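Local coordinates for cruciferin (Brassica napus, PDB 3KGL), which probably serves as a seed storage protein, an 11S globulin laid down as a nutrient reservoir and assembled from two-chain subunits into hexamers, at residues T63-F68 with S177-A182; A156-V161 with L318-L323. All coordinates share one frame; numbering follows the deposited sequence.

Contact 1 of 2, residues T63-F68 with S177-A182; sequences TAKLSF and SVLDLA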
loop_
_atom_site.group_PDB
_atom_site.type_symbol
_atom_site.label_atom_id
_atom_site.label_comp_id
_atom_site.label_asym_id
_atom_site.label_seq_id
_atom_site.Cartn_x
_atom_site.Cartn_y
_atom_site.Cartn_z
ATOM N N THR A 63 7.893 8.713 -8.024
ATOM C CA THR A 63 7.007 7.605 -8.329
ATOM C C THR A 63 7.597 6.776 -9.447
ATOM O O THR A 63 8.512 7.213 -10.141
ATOM C CB THR A 63 5.679 8.109 -8.857
ATOM O OG1 THR A 63 5.891 8.696 -10.149
ATOM C CG2 THR A 63 5.087 9.134 -7.913
ATOM N N ALA A 64 7.057 5.581 -9.632
ATOM C CA ALA A 64 7.435 4.757 -10.767
ATOM C C ALA A 64 7.148 5.485 -12.087
ATOM O O ALA A 64 6.274 6.337 -12.172
ATOM C CB ALA A 64 6.693 3.452 -10.715
ATOM N N LYS A 65 7.899 5.142 -13.116
ATOM C CA LYS A 65 7.784 5.806 -14.395
ATOM C C LYS A 65 7.878 4.723 -15.439
ATOM O O LYS A 65 8.783 3.892 -15.407
ATOM C CB LYS A 65 8.943 6.795 -14.572
ATOM C CG LYS A 65 8.656 7.962 -15.506
ATOM C CD LYS A 65 9.810 8.976 -15.551
ATOM C CE LYS A 65 10.726 8.758 -16.755
ATOM N NZ LYS A 65 11.108 10.038 -17.460
ATOM N N LEU A 66 6.927 4.707 -16.354
ATOM C CA LEU A 66 6.990 3.785 -17.475
ATOM C C LEU A 66 6.850 4.629 -18.731
ATOM O O LEU A 66 5.826 5.273 -18.945
ATOM C CB LEU A 66 5.879 2.739 -17.379
ATOM C CG LEU A 66 6.230 1.287 -17.713
ATOM C CD1 LEU A 66 4.970 0.437 -17.838
ATOM C CD2 LEU A 66 7.055 1.199 -18.979
ATOM N N SER A 67 7.899 4.659 -19.543
ATOM C CA SER A 67 7.933 5.552 -20.696
ATOM C C SER A 67 7.753 4.754 -21.977
ATOM O O SER A 67 8.114 3.580 -22.029
ATOM C CB SER A 67 9.258 6.334 -20.745
ATOM O OG SER A 67 9.519 7.069 -19.551
ATOM N N PHE A 68 7.189 5.398 -23.001
ATOM C CA PHE A 68 7.077 4.822 -24.344
ATOM C C PHE A 68 7.537 5.864 -25.361
ATOM O O PHE A 68 7.252 7.050 -25.210
ATOM C CB PHE A 68 5.638 4.407 -24.622
ATOM C CG PHE A 68 5.439 3.719 -25.943
ATOM C CD1 PHE A 68 5.640 2.357 -26.069
ATOM C CD2 PHE A 68 5.015 4.434 -27.056
ATOM C CE1 PHE A 68 5.436 1.727 -27.286
ATOM C CE2 PHE A 68 4.817 3.815 -28.270
ATOM C CZ PHE A 68 5.028 2.458 -28.386
ATOM N N SER A 177 4.829 9.171 -21.154
ATOM C CA SER A 177 5.156 8.596 -19.833
ATOM C C SER A 177 3.974 8.541 -18.867
ATOM O O SER A 177 3.241 9.519 -18.732
ATOM C CB SER A 177 6.267 9.402 -19.135
ATOM O OG SER A 177 7.530 9.277 -19.763
ATOM N N VAL A 178 3.806 7.416 -18.170
ATOM C CA VAL A 178 2.865 7.367 -17.051
ATOM C C VAL A 178 3.619 7.508 -15.731
ATOM O O VAL A 178 4.719 6.985 -15.579
ATOM C CB VAL A 178 2.015 6.067 -17.020
ATOM C CG1 VAL A 178 2.873 4.885 -16.695
ATOM C CG2 VAL A 178 0.888 6.181 -15.987
ATOM N N LEU A 179 3.033 8.233 -14.785
ATOM C CA LEU A 179 3.584 8.309 -13.443
ATOM C C LEU A 179 2.562 7.706 -12.485
ATOM O O LEU A 179 1.407 8.127 -12.474
ATOM C CB LEU A 179 3.901 9.757 -13.081
ATOM C CG LEU A 179 4.793 10.504 -14.078
ATOM C CD1 LEU A 179 4.664 11.992 -13.890
ATOM C CD2 LEU A 179 6.249 10.106 -13.967
ATOM N N ASP A 180 2.990 6.716 -11.700
ATOM C CA ASP A 180 2.106 5.967 -10.790
ATOM C C ASP A 180 2.004 6.661 -9.438
ATOM O O ASP A 180 2.888 6.529 -8.601
ATOM C CB ASP A 180 2.623 4.529 -10.613
ATOM C CG ASP A 180 1.643 3.629 -9.865
ATOM O OD1 ASP A 180 0.618 4.145 -9.371
ATOM O OD2 ASP A 180 1.914 2.404 -9.767
ATOM N N LEU A 181 0.923 7.405 -9.239
ATOM C CA LEU A 181 0.779 8.265 -8.074
ATOM C C LEU A 181 0.284 7.502 -6.860
ATOM O O LEU A 181 0.724 7.751 -5.738
ATOM C CB LEU A 181 -0.165 9.425 -8.384
ATOM C CG LEU A 181 0.508 10.700 -8.905
ATOM C CD1 LEU A 181 1.830 10.402 -9.604
ATOM C CD2 LEU A 181 -0.422 11.488 -9.810
ATOM N N ALA A 182 -0.632 6.572 -7.093
ATOM C CA ALA A 182 -1.209 5.774 -6.025
ATOM C C ALA A 182 -0.185 4.825 -5.403
ATOM O O ALA A 182 -0.183 4.623 -4.186
ATOM C CB ALA A 182 -2.385 5.002 -6.548
#
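L66 and V178 exchange two backbone hydrogen bonds, V178 N to L66 O at 3.0 Å and L66 N to V178 O at 3.3 Å, which identifies them as an antiparallel hydrogen-bonded pair. A weaker bond from D180 N to A64 O extends the ladder, and the two short strand axes approach to 4.8 Å with their directions 170° apart. Of the side chains, S67 and S177 form the polar link: their hydroxyls lie 3.0 Å apart, OG to OG, and either could donate. Both OG atoms sit beside their own backbone N, anti to the carbonyl carbon, which brings them together on the sheet face that also carries K65 and L179. There K65 and L179 lie side by side, pointing the same way, with K65 CG 3.6 Å from L179 CD2. On the other face L66 CB meets V178 CG1 at 3.8 Å. At the ladder's end T63 OG1 bonds to A64 O from above the carbonyl plane, while T63 CG2 lies 3.9 Å from L181 CD1. An alanine here removes OG1 and CG2, and would probably leave A64 O less firmly held, with the weak D180 N bond remaining, and open a gap beside L181 CD1. Strand 65-71 thus pairs with 173-180 inside the N-terminal cupin sheet: one face carries the serine pair, L179 and K65, whose amine bonds weakly to Y48; on the other, L66 and V178 meet F400 of the C-terminal cupin, and the D180 carboxylate lies farther along, its OD1 bonded to S183 N.

Contact 2 of 2, residues A156-V161 with L318-L323; sequences ATHPGV and LRFLRL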
loop_
_atom_site.group_PDB
_atom_site.type_symbol
_atom_site.label_atom_id
_atom_site.label_comp_id
_atom_site.label_asym_id
_atom_site.label_seq_id
_atom_site.Cartn_x
_atom_site.Cartn_y
_atom_site.Cartn_z
ATOM N N ALA A 156 11.539 1.521 -18.300
ATOM C CA ALA A 156 11.107 1.527 -16.897
ATOM C C ALA A 156 12.077 2.259 -15.968
ATOM O O ALA A 156 13.302 2.192 -16.131
ATOM C CB ALA A 156 10.863 0.130 -16.400
ATOM N N THR A 157 11.507 2.953 -14.988
ATOM C CA THR A 157 12.282 3.781 -14.086
ATOM C C THR A 157 11.804 3.680 -12.646
ATOM O O THR A 157 10.649 3.946 -12.349
ATOM C CB THR A 157 12.279 5.245 -14.550
ATOM O OG1 THR A 157 13.496 5.511 -15.252
ATOM C CG2 THR A 157 12.176 6.196 -13.364
ATOM N N HIS A 158 12.713 3.278 -11.764
ATOM C CA HIS A 158 12.459 3.200 -10.331
ATOM C C HIS A 158 12.370 4.598 -9.741
ATOM O O HIS A 158 13.080 5.487 -10.182
ATOM C CB HIS A 158 13.623 2.457 -9.663
ATOM C CG HIS A 158 13.228 1.184 -8.981
ATOM N ND1 HIS A 158 12.990 0.012 -9.668
ATOM C CD2 HIS A 158 13.039 0.897 -7.669
ATOM C CE1 HIS A 158 12.665 -0.939 -8.809
ATOM N NE2 HIS A 158 12.689 -0.430 -7.590
ATOM N N PRO A 159 11.512 4.801 -8.729
ATOM C CA PRO A 159 11.592 6.089 -8.028
ATOM C C PRO A 159 13.038 6.355 -7.635
ATOM O O PRO A 159 13.675 5.464 -7.061
ATOM C CB PRO A 159 10.756 5.865 -6.764
ATOM C CG PRO A 159 9.804 4.776 -7.118
ATOM C CD PRO A 159 10.475 3.916 -8.176
ATOM N N GLY A 160 13.556 7.539 -7.949
ATOM C CA GLY A 160 14.904 7.893 -7.557
ATOM C C GLY A 160 15.942 7.783 -8.653
ATOM O O GLY A 160 17.057 8.286 -8.505
ATOM N N VAL A 161 15.589 7.123 -9.752
ATOM C CA VAL A 161 16.483 7.019 -10.905
ATOM C C VAL A 161 16.411 8.261 -11.798
ATOM O O VAL A 161 15.324 8.680 -12.193
ATOM C CB VAL A 161 16.133 5.799 -11.758
ATOM C CG1 VAL A 161 17.067 5.711 -12.944
ATOM C CG2 VAL A 161 16.177 4.522 -10.921
ATOM N N LEU A 318 9.751 -4.900 -13.200
ATOM C CA LEU A 318 8.367 -4.426 -13.144
ATOM C C LEU A 318 7.595 -4.875 -11.906
ATOM O O LEU A 318 6.680 -4.179 -11.466
ATOM C CB LEU A 318 7.603 -4.842 -14.396
ATOM C CG LEU A 318 7.961 -3.978 -15.594
ATOM C CD1 LEU A 318 7.287 -4.460 -16.871
ATOM C CD2 LEU A 318 7.607 -2.544 -15.278
ATOM N N ARG A 319 7.954 -6.036 -11.361
ATOM C CA ARG A 319 7.306 -6.572 -10.165
ATOM C C ARG A 319 7.490 -5.620 -8.987
ATOM O O ARG A 319 6.761 -5.678 -8.001
ATOM C CB ARG A 319 7.860 -7.960 -9.820
ATOM C CG ARG A 319 7.198 -8.620 -8.608
ATOM C CD ARG A 319 5.661 -8.557 -8.669
ATOM N NE ARG A 319 5.114 -9.166 -9.884
ATOM C CZ ARG A 319 4.619 -10.400 -9.957
ATOM N NH1 ARG A 319 4.593 -11.176 -8.881
ATOM N NH2 ARG A 319 4.147 -10.859 -11.111
ATOM N N PHE A 320 8.467 -4.732 -9.104
ATOM C CA PHE A 320 8.702 -3.747 -8.071
ATOM C C PHE A 320 7.954 -2.475 -8.397
ATOM O O PHE A 320 7.329 -1.890 -7.512
ATOM C CB PHE A 320 10.201 -3.487 -7.907
ATOM C CG PHE A 320 10.989 -4.722 -7.543
ATOM C CD1 PHE A 320 10.670 -5.456 -6.406
ATOM C CD2 PHE A 320 12.044 -5.153 -8.336
ATOM C CE1 PHE A 320 11.385 -6.589 -6.069
ATOM C CE2 PHE A 320 12.765 -6.290 -8.004
ATOM C CZ PHE A 320 12.433 -7.008 -6.868
ATOM N N LEU A 321 8.005 -2.070 -9.670
ATOM C CA LEU A 321 7.283 -0.887 -10.167
ATOM C C LEU A 321 5.758 -0.964 -10.058
ATOM O O LEU A 321 5.092 0.074 -10.002
ATOM C CB LEU A 321 7.651 -0.591 -11.621
ATOM C CG LEU A 321 8.720 0.485 -11.820
ATOM C CD1 LEU A 321 9.905 0.260 -10.909
ATOM C CD2 LEU A 321 9.168 0.519 -13.256
ATOM N N ARG A 322 5.210 -2.176 -10.022
ATOM C CA ARG A 322 3.765 -2.363 -10.004
ATOM C C ARG A 322 3.133 -1.702 -11.255
ATOM O O ARG A 322 2.126 -0.991 -11.159
ATOM C CB ARG A 322 3.156 -1.807 -8.705
ATOM C CG ARG A 322 3.399 -2.632 -7.430
ATOM C CD ARG A 322 2.743 -1.967 -6.180
ATOM N NE ARG A 322 1.332 -1.586 -6.363
ATOM C CZ ARG A 322 0.594 -0.906 -5.479
ATOM N NH1 ARG A 322 1.116 -0.510 -4.323
ATOM N NH2 ARG A 322 -0.677 -0.617 -5.752
ATOM N N LEU A 323 3.750 -1.936 -12.416
ATOM C CA LEU A 323 3.301 -1.377 -13.700
ATOM C C LEU A 323 3.472 -2.369 -14.859
ATOM O O LEU A 323 4.289 -3.287 -14.800
ATOM C CB LEU A 323 4.000 -0.048 -14.030
ATOM C CG LEU A 323 3.597 1.188 -13.219
ATOM C CD1 LEU A 323 4.399 2.396 -13.615
ATOM C CD2 LEU A 323 2.138 1.468 -13.419
#
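The backbones of A156-V161 and L318-L323 stay well apart, A156 to L318 at 7.6 Å and H158 to L321 at 6.6 Å between CA atoms, so side chains must bridge them. This is an inter-cupin contact of the bicupin fold: the end of strand 153-157 and its following type II turn, H158 to V161, belong to the N-terminal half, and the short helix 318-321 to the C-terminal half. The turn is closed by V161 N bonding to H158 O, with G160 taking the positive phi; P159, beside it, packs on Q382 of the second subunit. L321 contributes the largest share, by spreading its two methyls. CD2 reaches the strand, 3.6 Å from A156 CB and 3.8 Å from T157 N, whereas CD1 approaches the H158 ring obliquely at ND1. A156 CB also has a looser apolar neighbour in L318 CD2, at 4.4 Å. F320 touches chiefly through CB; chi1 -59° sets CG anti to the carbonyl carbon, and the ring extends away with only looser, oblique contact to H158 CE1. The two segments share no hydrogen bond; van der Waals packing joins them, apolar at A156 and against the imidazole at H158. Polar links run outward instead: R319 forms a salt bridge with E280 of the third subunit, while L321 O receives a weak bond from Q185. R322, the first residue beyond the helix, has phi +58°, and its N still bonds to L318 O. On the outer side of the contact, H158 CE1 rests 3.7 Å from F320 CB.

Overall arrangement
From the N terminus, the chain passes 63-68, then 156-161, 177-182 and finally 318-323, so the segments alternate and the two closed loops cross. Contact 1 returns the chain after 108 residues, a span that includes the unmodelled 97-137, and completes a strand pairing within the N-terminal cupin. Contact 2 spans 156 residues and brings the second cupin back against the first. The contacts meet on one sheet, where strands 65-71 and 153-157 are neighbours: K65 O and T157 N probably share a hydrogen bond. A64 CB also packs on L321 CG, so the helix of contact 2 touches both segment 63-68 and segment 156-161.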